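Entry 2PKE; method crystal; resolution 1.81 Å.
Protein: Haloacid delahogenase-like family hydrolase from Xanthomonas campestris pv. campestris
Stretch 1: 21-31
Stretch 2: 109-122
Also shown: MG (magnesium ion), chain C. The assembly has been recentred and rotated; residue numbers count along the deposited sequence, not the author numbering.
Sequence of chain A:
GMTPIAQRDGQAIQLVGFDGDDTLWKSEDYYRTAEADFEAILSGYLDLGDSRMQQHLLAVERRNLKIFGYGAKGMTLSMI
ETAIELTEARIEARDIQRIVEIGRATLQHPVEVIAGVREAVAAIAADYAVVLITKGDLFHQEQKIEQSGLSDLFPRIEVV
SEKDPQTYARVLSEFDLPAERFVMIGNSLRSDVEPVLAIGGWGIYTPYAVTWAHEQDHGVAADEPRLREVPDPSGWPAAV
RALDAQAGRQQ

Stretch 1 (21-31) DDTLWKSEDYY
Stretch 2 109-122: HPVEVIAGVREAVA

Residues 109-114 run antiparallel to residues 24-30, as the register indicates: Tyr30 lies nearest His109 (CA-CA 6.8 Å) and Trp25 nearest Val113 (CA-CA 4.0 Å). The contact buries 728 Å² in total.

His109 (phi/psi -67/145, chi1 p, chi2 64°) points toward stretch 1 and lays its ring in a near-parallel, slid position over one face of Tyr30 (chi1 m, chi2 -81°), on the first turn of the helix that starts at Glu28. The planes meet at 1° with centroids 4.6 Å apart, yet the rings barely overlap; instead each CB sits over the other ring's face, 4.1 Å from its centroid. His109 ND1 donates to Pro110 O (2.8 Å), which helps orient the imidazole, whose NE2 is bonded elsewhere in the structure. Pro110 sets its CD 3.5 Å from Tyr30 CE1. A water ties the backbones together, donating to Lys26 O (2.8 Å) and Pro110 O (2.7 Å) and accepting from Glu112 N (2.8 Å).

Val111 (chi1 t) brings CG1 to 3.7 Å from Trp25 CG, an off-centre CH-pi contact. Trp25 (chi1 p, chi2 69°) is held by NE1 donating to Asp21 OD1 (2.8 Å).

A single beta bridge follows, with extended backbones at Trp25 (-144/165) and Val113 (-65/143). Lys26 N donates to Glu112 O (3.0 Å, 163°), and Ile114 N to Leu24 O (3.0 Å, 168°), flanking the closely spaced CA atoms. Lys26 (chi1 m, chi2 t, chi3 t; NZ not modelled) puts CE 3.5 Å from OE2 of Glu112 (chi1 t, chi2 t).

Ile114 (chi1 m, chi2 t) points toward stretch 1, its CD1 3.8 Å from Thr23 O. A type II turn from Ile114 to Val117 then redirects the chain; Gly116 suits its positive phi (90°) and immediately precedes the helix. From that helix, Val117 CG1 and Val121 CG2 (both chi1 t) approach Leu24 CD2 at 3.5 and 4.0 Å; Leu24 (chi1 m, chi2 t) starts away, but its end comes nearer, completing a buried apolar cluster suited to branched aliphatic side chains.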

# COMPACT_ATOMS: atom_id res chain seq x y z
N ASP A 21 -2.70 11.31 -9.30
CA ASP A 21 -2.71 12.61 -8.64
C ASP A 21 -2.15 13.68 -9.57
O ASP A 21 -1.02 13.56 -10.09
CB ASP A 21 -1.83 12.59 -7.39
CG ASP A 21 -2.41 11.79 -6.21
OD1 ASP A 21 -3.60 11.58 -6.05
OD2 ASP A 21 -1.60 11.42 -5.34
N ASP A 22 -2.97 14.67 -9.87
CA ASP A 22 -2.59 15.82 -10.69
C ASP A 22 -2.44 15.51 -12.17
O ASP A 22 -1.93 16.35 -12.93
CB ASP A 22 -1.33 16.48 -10.15
CG ASP A 22 -1.42 16.72 -8.67
OD1 ASP A 22 -2.39 17.37 -8.25
OD2 ASP A 22 -0.55 16.17 -7.95
N THR A 23 -2.92 14.33 -12.56
CA THR A 23 -2.96 13.86 -13.95
C THR A 23 -4.44 13.51 -14.31
O THR A 23 -5.01 14.09 -15.25
CB THR A 23 -2.04 12.64 -14.21
OG1 THR A 23 -0.67 13.00 -13.99
CG2 THR A 23 -2.24 12.13 -15.64
N LEU A 24 -5.03 12.56 -13.58
CA LEU A 24 -6.44 12.21 -13.74
C LEU A 24 -7.38 13.04 -12.84
O LEU A 24 -8.53 13.27 -13.20
CB LEU A 24 -6.68 10.71 -13.47
CG LEU A 24 -5.85 9.70 -14.28
CD1 LEU A 24 -6.12 8.33 -13.71
CD2 LEU A 24 -6.21 9.78 -15.74
N TRP A 25 -6.92 13.43 -11.66
CA TRP A 25 -7.77 14.17 -10.72
C TRP A 25 -6.90 15.18 -10.00
O TRP A 25 -5.68 15.07 -10.01
CB TRP A 25 -8.47 13.19 -9.70
CG TRP A 25 -7.54 12.24 -9.02
CD1 TRP A 25 -6.60 12.57 -8.09
CD2 TRP A 25 -7.42 10.84 -9.24
NE1 TRP A 25 -5.91 11.47 -7.71
CE2 TRP A 25 -6.39 10.38 -8.38
CE3 TRP A 25 -8.10 9.91 -10.05
CZ2 TRP A 25 -5.99 9.04 -8.33
CZ3 TRP A 25 -7.71 8.59 -9.98
CH2 TRP A 25 -6.66 8.16 -9.15
N LYS A 26 -7.53 16.13 -9.34
CA LYS A 26 -6.83 17.16 -8.54
C LYS A 26 -6.38 16.57 -7.21
O LYS A 26 -7.12 15.81 -6.58
CB LYS A 26 -7.73 18.37 -8.34
CG LYS A 26 -8.21 18.94 -9.66
CD LYS A 26 -8.87 20.28 -9.49
CE LYS A 26 -9.63 20.68 -10.78
N SER A 27 -5.16 16.90 -6.81
CA SER A 27 -4.57 16.39 -5.57
C SER A 27 -3.75 17.45 -4.88
O SER A 27 -3.90 17.69 -3.70
CB SER A 27 -3.65 15.22 -5.86
OG SER A 27 -3.00 14.79 -4.70
N GLU A 28 -2.88 18.07 -5.64
CA GLU A 28 -1.98 19.06 -5.10
C GLU A 28 -2.73 20.21 -4.44
O GLU A 28 -2.28 20.74 -3.45
CB GLU A 28 -1.07 19.60 -6.20
CG GLU A 28 0.09 20.39 -5.64
CD GLU A 28 1.02 19.54 -4.74
OE1 GLU A 28 1.17 18.30 -4.96
OE2 GLU A 28 1.63 20.13 -3.81
N ASP A 29 -3.87 20.60 -4.99
CA ASP A 29 -4.69 21.67 -4.41
C ASP A 29 -4.93 21.39 -2.94
O ASP A 29 -4.88 22.28 -2.11
CB ASP A 29 -6.08 21.77 -5.05
CG ASP A 29 -6.05 22.06 -6.54
OD1 ASP A 29 -5.35 21.35 -7.29
OD2 ASP A 29 -6.78 22.97 -6.97
N TYR A 30 -5.26 20.13 -2.64
CA TYR A 30 -5.57 19.73 -1.28
C TYR A 30 -4.37 19.65 -0.36
O TYR A 30 -4.47 19.93 0.83
CB TYR A 30 -6.37 18.41 -1.28
CG TYR A 30 -7.69 18.59 -2.01
CD1 TYR A 30 -8.77 19.16 -1.36
CD2 TYR A 30 -7.83 18.27 -3.34
CE1 TYR A 30 -9.96 19.38 -2.01
CE2 TYR A 30 -9.02 18.49 -4.01
CZ TYR A 30 -10.08 19.04 -3.34
OH TYR A 30 -11.29 19.27 -3.97
N TYR A 31 -3.23 19.27 -0.91
CA TYR A 31 -2.01 19.31 -0.18
C TYR A 31 -1.59 20.77 0.10
O TYR A 31 -1.06 21.08 1.16
CB TYR A 31 -0.93 18.54 -0.93
CG TYR A 31 -1.07 17.06 -0.78
CD1 TYR A 31 -0.70 16.44 0.38
CD2 TYR A 31 -1.55 16.27 -1.81
CE1 TYR A 31 -0.81 15.04 0.55
CE2 TYR A 31 -1.66 14.90 -1.67
CZ TYR A 31 -1.27 14.30 -0.48
OH TYR A 31 -1.38 12.96 -0.35
N HIS A 109 -9.81 13.62 0.98
CA HIS A 109 -10.03 14.84 0.20
C HIS A 109 -10.94 14.50 -0.96
O HIS A 109 -10.90 13.38 -1.48
CB HIS A 109 -8.73 15.59 -0.22
CG HIS A 109 -7.92 14.95 -1.32
ND1 HIS A 109 -8.39 14.78 -2.61
CD2 HIS A 109 -6.63 14.53 -1.33
CE1 HIS A 109 -7.43 14.24 -3.35
NE2 HIS A 109 -6.35 14.08 -2.59
N PRO A 110 -11.81 15.45 -1.33
CA PRO A 110 -12.67 15.22 -2.49
C PRO A 110 -11.81 14.88 -3.71
O PRO A 110 -10.76 15.49 -3.90
CB PRO A 110 -13.39 16.57 -2.70
CG PRO A 110 -13.09 17.43 -1.44
CD PRO A 110 -11.96 16.79 -0.70
N VAL A 111 -12.24 13.90 -4.50
CA VAL A 111 -11.55 13.53 -5.74
C VAL A 111 -12.34 14.06 -6.94
O VAL A 111 -13.42 13.55 -7.32
CB VAL A 111 -11.33 12.00 -5.84
CG1 VAL A 111 -10.60 11.65 -7.10
CG2 VAL A 111 -10.55 11.50 -4.63
N GLU A 112 -11.79 15.10 -7.53
CA GLU A 112 -12.42 15.76 -8.65
C GLU A 112 -11.58 15.50 -9.89
O GLU A 112 -10.45 15.98 -10.00
CB GLU A 112 -12.49 17.25 -8.37
CG GLU A 112 -12.85 18.10 -9.59
CD GLU A 112 -12.88 19.60 -9.28
OE1 GLU A 112 -12.73 19.98 -8.08
OE2 GLU A 112 -13.04 20.38 -10.24
N VAL A 113 -12.15 14.74 -10.82
CA VAL A 113 -11.50 14.42 -12.04
C VAL A 113 -11.29 15.70 -12.87
O VAL A 113 -12.10 16.62 -12.86
CB VAL A 113 -12.25 13.27 -12.79
CG1 VAL A 113 -11.67 12.99 -14.23
CG2 VAL A 113 -12.20 12.03 -11.95
N ILE A 114 -10.16 15.77 -13.55
CA ILE A 114 -9.80 16.96 -14.32
C ILE A 114 -10.61 17.00 -15.62
O ILE A 114 -10.92 15.95 -16.20
CB ILE A 114 -8.27 16.96 -14.58
CG1 ILE A 114 -7.57 17.43 -13.29
CG2 ILE A 114 -7.94 17.79 -15.81
CD1 ILE A 114 -6.10 17.07 -13.20
N ALA A 115 -10.96 18.20 -16.07
CA ALA A 115 -11.72 18.37 -17.30
C ALA A 115 -11.10 17.63 -18.48
O ALA A 115 -9.91 17.82 -18.76
CB ALA A 115 -11.86 19.87 -17.66
N GLY A 116 -11.91 16.79 -19.13
CA GLY A 116 -11.52 16.08 -20.34
C GLY A 116 -10.87 14.73 -20.16
O GLY A 116 -10.65 14.00 -21.13
N VAL A 117 -10.57 14.38 -18.91
CA VAL A 117 -9.83 13.17 -18.61
C VAL A 117 -10.60 11.92 -18.99
O VAL A 117 -10.10 11.08 -19.71
CB VAL A 117 -9.35 13.15 -17.16
CG1 VAL A 117 -8.95 11.75 -16.71
CG2 VAL A 117 -8.19 14.14 -17.00
N ARG A 118 -11.86 11.82 -18.57
CA ARG A 118 -12.62 10.61 -18.82
C ARG A 118 -12.73 10.34 -20.30
O ARG A 118 -12.63 9.16 -20.73
CB ARG A 118 -14.01 10.69 -18.16
CG ARG A 118 -14.82 9.43 -18.29
CD ARG A 118 -16.12 9.40 -17.49
NE ARG A 118 -16.58 8.11 -17.89
CZ ARG A 118 -16.43 6.98 -17.22
NH1 ARG A 118 -16.08 6.95 -15.94
NH2 ARG A 118 -16.78 5.88 -17.82
N GLU A 119 -12.96 11.38 -21.10
CA GLU A 119 -13.10 11.18 -22.55
C GLU A 119 -11.77 10.73 -23.17
O GLU A 119 -11.78 9.90 -24.01
CB GLU A 119 -13.56 12.45 -23.31
CG GLU A 119 -15.04 12.76 -23.09
CD GLU A 119 -15.35 13.56 -21.82
OE1 GLU A 119 -14.43 13.83 -20.99
OE2 GLU A 119 -16.55 13.91 -21.67
N ALA A 120 -10.68 11.38 -22.77
CA ALA A 120 -9.29 11.03 -23.20
C ALA A 120 -8.99 9.54 -22.91
O ALA A 120 -8.62 8.77 -23.81
CB ALA A 120 -8.30 11.93 -22.49
N VAL A 121 -9.22 9.12 -21.67
CA VAL A 121 -8.95 7.73 -21.25
C VAL A 121 -9.79 6.72 -22.03
O VAL A 121 -9.27 5.68 -22.45
CB VAL A 121 -9.21 7.48 -19.74
CG1 VAL A 121 -8.96 6.02 -19.37
CG2 VAL A 121 -8.43 8.46 -18.82
N ALA A 122 -11.09 6.99 -22.15
CA ALA A 122 -12.00 6.14 -22.92
C ALA A 122 -11.53 6.03 -24.37
O ALA A 122 -11.59 4.96 -24.99
CB ALA A 122 -13.50 6.72 -22.85
MG MG C . 0.99 13.13 -10.28
O HOH W 1 1.39 14.70 -8.99
O HOH W 2 -9.75 16.51 -6.16
O HOH W 3 3.09 12.78 -10.69
O HOH W 4 1.02 11.47 -8.93